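Cel44C (Paenibacillus polymyxa, PDB 2YIH) is a family 44 glycoside hydrolase, a xyloglucanase with endo-glucanase activity whose catalytic part cleaves the beta-1,4-linked glucan backbone of xyloglucan. Local coordinates at residues Phe146-Asp151 and Val163-Asn168. The protein carries 8 engineered substitutions. Numbering follows the deposited sequence.
Sequences FQLQPD and VHFLVN. With CA (calcium ion), chain C; SO4 (sulfate ion), chain F.
Phe146 lays its ring against the imidazole of His164 in an offset stack, the centroids 4.7 Å apart and the planes inclined by 30°. Its CD2 makes the closest approach of this pair, 3.5 Å from His164 CG, and reaches one face of the imidazole toward the rim. The methylenes share in the overlap, Phe146 CB lying over the imidazole face and His164 CB over a face of the phenyl ring, two reciprocal CH-pi contacts. His164 carries CG anti to its backbone N (chi1 169°), which brings the imidazole to the Phe146 ring. An alanine at His164 would probably cost the imidazole stack and the surface on which Phe146 CB and CD2 lie, leaving the phenyl freer to turn. Gln147 turns away from the helix, although its backbone N is hydrogen-bonded to Glu161, about a turn before His164 on helix 159-170. That helix belongs to the outer layer of the family 44 TIM barrel; on its inner side Val163 and Leu166 meet Tyr182 of barrel strand 181-184, while the loop lies along its solvent side. Leu148 is the residue most buried by the partner segment; its side chain crosses that of Asn168 at about a right angle, with CD1 3.4 Å from Asn168 OD1. CD2 also packs 4.1 Å from Phe165 CD1, and the Leu148 carbonyl O comes obliquely to the Phe165 ring, 3.6 Å from CD1. On the loop's other flank a sulfate, probably from the crystallisation liquor, accepts a nearly straight hydrogen bond from Leu148 N to O1 (2.9 Å) and a weak one from Gln149 N. Beyond Pro150, which rests on Trp55, the backbone O of Asp151 binds calcium at 2.3 Å, in a site completed by the carboxylates of Glu56 and Asp154, the backbone O of Tyr156 and two waters.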
loop_
_atom_site.group_PDB
_atom_site.type_symbol
_atom_site.label_atom_id
_atom_site.label_comp_id
_atom_site.label_asym_id
_atom_site.label_seq_id
_atom_site.Cartn_x
_atom_site.Cartn_y
_atom_site.Cartn_z
ATOM N N PHE A 146 29.755 -15.715 0.395
ATOM C CA PHE A 146 28.696 -15.364 1.325
ATOM C C PHE A 146 28.776 -16.206 2.601
ATOM O O PHE A 146 29.107 -17.383 2.560
ATOM C CB PHE A 146 27.326 -15.576 0.687
ATOM C CG PHE A 146 27.026 -14.664 -0.454
ATOM C CD1 PHE A 146 27.243 -13.272 -0.349
ATOM C CD2 PHE A 146 26.522 -15.178 -1.643
ATOM C CE1 PHE A 146 26.930 -12.443 -1.404
ATOM C CE2 PHE A 146 26.194 -14.335 -2.687
ATOM C CZ PHE A 146 26.437 -12.960 -2.571
ATOM N N GLN A 147 28.412 -15.603 3.726
ATOM C CA GLN A 147 28.320 -16.297 4.994
ATOM C C GLN A 147 26.851 -16.298 5.411
ATOM O O GLN A 147 26.205 -15.258 5.400
ATOM C CB GLN A 147 29.179 -15.561 6.056
ATOM C CG GLN A 147 30.671 -15.408 5.664
ATOM C CD GLN A 147 31.411 -14.356 6.530
ATOM O OE1 GLN A 147 31.462 -13.146 6.197
ATOM N NE2 GLN A 147 31.952 -14.806 7.658
ATOM N N LEU A 148 26.329 -17.447 5.819
ATOM C CA LEU A 148 25.016 -17.463 6.470
ATOM C C LEU A 148 25.056 -16.883 7.872
ATOM O O LEU A 148 24.030 -16.407 8.372
ATOM C CB LEU A 148 24.443 -18.891 6.505
ATOM C CG LEU A 148 24.151 -19.500 5.128
ATOM C CD1 LEU A 148 23.594 -20.914 5.306
ATOM C CD2 LEU A 148 23.164 -18.660 4.311
ATOM N N GLN A 149 26.237 -16.906 8.494
ATOM C CA GLN A 149 26.481 -16.263 9.790
ATOM C C GLN A 149 27.398 -15.067 9.472
ATOM O O GLN A 149 28.614 -15.251 9.303
ATOM C CB GLN A 149 27.190 -17.222 10.790
ATOM C CG GLN A 149 26.387 -18.494 11.153
ATOM C CD GLN A 149 27.286 -19.690 11.508
ATOM O OE1 GLN A 149 27.419 -20.638 10.724
ATOM N NE2 GLN A 149 27.915 -19.639 12.685
ATOM N N PRO A 150 26.813 -13.877 9.245
ATOM C CA PRO A 150 27.644 -12.770 8.746
ATOM C C PRO A 150 28.659 -12.283 9.768
ATOM O O PRO A 150 28.533 -12.553 10.974
ATOM C CB PRO A 150 26.619 -11.664 8.453
ATOM C CG PRO A 150 25.479 -11.944 9.447
ATOM C CD PRO A 150 25.402 -13.464 9.452
ATOM N N ASP A 151 29.661 -11.556 9.278
ATOM C CA ASP A 151 30.719 -11.049 10.150
ATOM C C ASP A 151 30.148 -9.900 10.970
ATOM O O ASP A 151 29.843 -8.840 10.424
ATOM C CB ASP A 151 31.885 -10.566 9.277
ATOM C CG ASP A 151 33.136 -10.276 10.074
ATOM O OD1 ASP A 151 33.038 -9.917 11.265
ATOM O OD2 ASP A 151 34.224 -10.377 9.469
ATOM N N VAL A 163 20.203 -11.110 0.844
ATOM C CA VAL A 163 19.291 -11.746 -0.106
ATOM C C VAL A 163 19.654 -13.226 -0.301
ATOM O O VAL A 163 18.786 -14.108 -0.323
ATOM C CB VAL A 163 19.196 -10.995 -1.458
ATOM C CG1 VAL A 163 18.197 -11.731 -2.420
ATOM C CG2 VAL A 163 18.731 -9.560 -1.226
ATOM N N HIS A 164 20.947 -13.518 -0.379
ATOM C CA HIS A 164 21.368 -14.918 -0.449
ATOM C C HIS A 164 20.899 -15.740 0.759
ATOM O O HIS A 164 20.520 -16.916 0.605
ATOM C CB HIS A 164 22.905 -14.996 -0.612
ATOM C CG HIS A 164 23.466 -16.368 -0.432
ATOM N ND1 HIS A 164 23.640 -17.245 -1.484
ATOM C CD2 HIS A 164 23.923 -17.006 0.671
ATOM C CE1 HIS A 164 24.152 -18.377 -1.029
ATOM N NE2 HIS A 164 24.321 -18.263 0.279
ATOM N N PHE A 165 21.001 -15.159 1.960
ATOM C CA PHE A 165 20.525 -15.763 3.202
ATOM C C PHE A 165 19.033 -16.129 3.124
ATOM O O PHE A 165 18.653 -17.237 3.513
ATOM C CB PHE A 165 20.828 -14.819 4.390
ATOM C CG PHE A 165 20.210 -15.224 5.694
ATOM C CD1 PHE A 165 20.895 -16.068 6.577
ATOM C CD2 PHE A 165 18.963 -14.710 6.082
ATOM C CE1 PHE A 165 20.310 -16.442 7.804
ATOM C CE2 PHE A 165 18.419 -15.027 7.329
ATOM C CZ PHE A 165 19.078 -15.912 8.171
ATOM N N LEU A 166 18.214 -15.203 2.624
ATOM C CA LEU A 166 16.772 -15.441 2.470
ATOM C C LEU A 166 16.522 -16.557 1.452
ATOM O O LEU A 166 15.720 -17.482 1.709
ATOM C CB LEU A 166 16.080 -14.152 2.023
ATOM C CG LEU A 166 16.091 -13.068 3.109
ATOM C CD1 LEU A 166 15.393 -11.819 2.504
ATOM C CD2 LEU A 166 15.347 -13.544 4.376
ATOM N N VAL A 167 17.223 -16.502 0.325
ATOM C CA VAL A 167 17.013 -17.501 -0.727
ATOM C C VAL A 167 17.469 -18.879 -0.233
ATOM O O VAL A 167 16.866 -19.915 -0.570
ATOM C CB VAL A 167 17.726 -17.084 -2.035
ATOM C CG1 VAL A 167 17.805 -18.254 -3.068
ATOM C CG2 VAL A 167 17.019 -15.843 -2.649
ATOM N N ASN A 168 18.541 -18.903 0.555
ATOM C CA ASN A 168 19.021 -20.166 1.116
ATOM C C ASN A 168 17.946 -20.795 2.025
ATOM O O ASN A 168 17.757 -22.027 2.040
ATOM C CB ASN A 168 20.324 -19.931 1.898
ATOM C CG ASN A 168 20.780 -21.165 2.659
ATOM O OD1 ASN A 168 20.546 -21.287 3.857
ATOM N ND2 ASN A 168 21.387 -22.095 1.950
HETATM CA CA CA C . 29.112 -7.104 9.059
HETATM S S SO4 F . 28.537 -19.862 7.018
HETATM O O1 SO4 F . 27.872 -19.874 5.710
HETATM O O2 SO4 F . 29.724 -20.700 6.993
HETATM O O3 SO4 F . 28.938 -18.503 7.391
HETATM O O4 SO4 F . 27.642 -20.351 8.058
HETATM O O HOH W 1 30.075 -8.284 7.125
HETATM O O HOH W 2 29.219 -5.664 10.960
#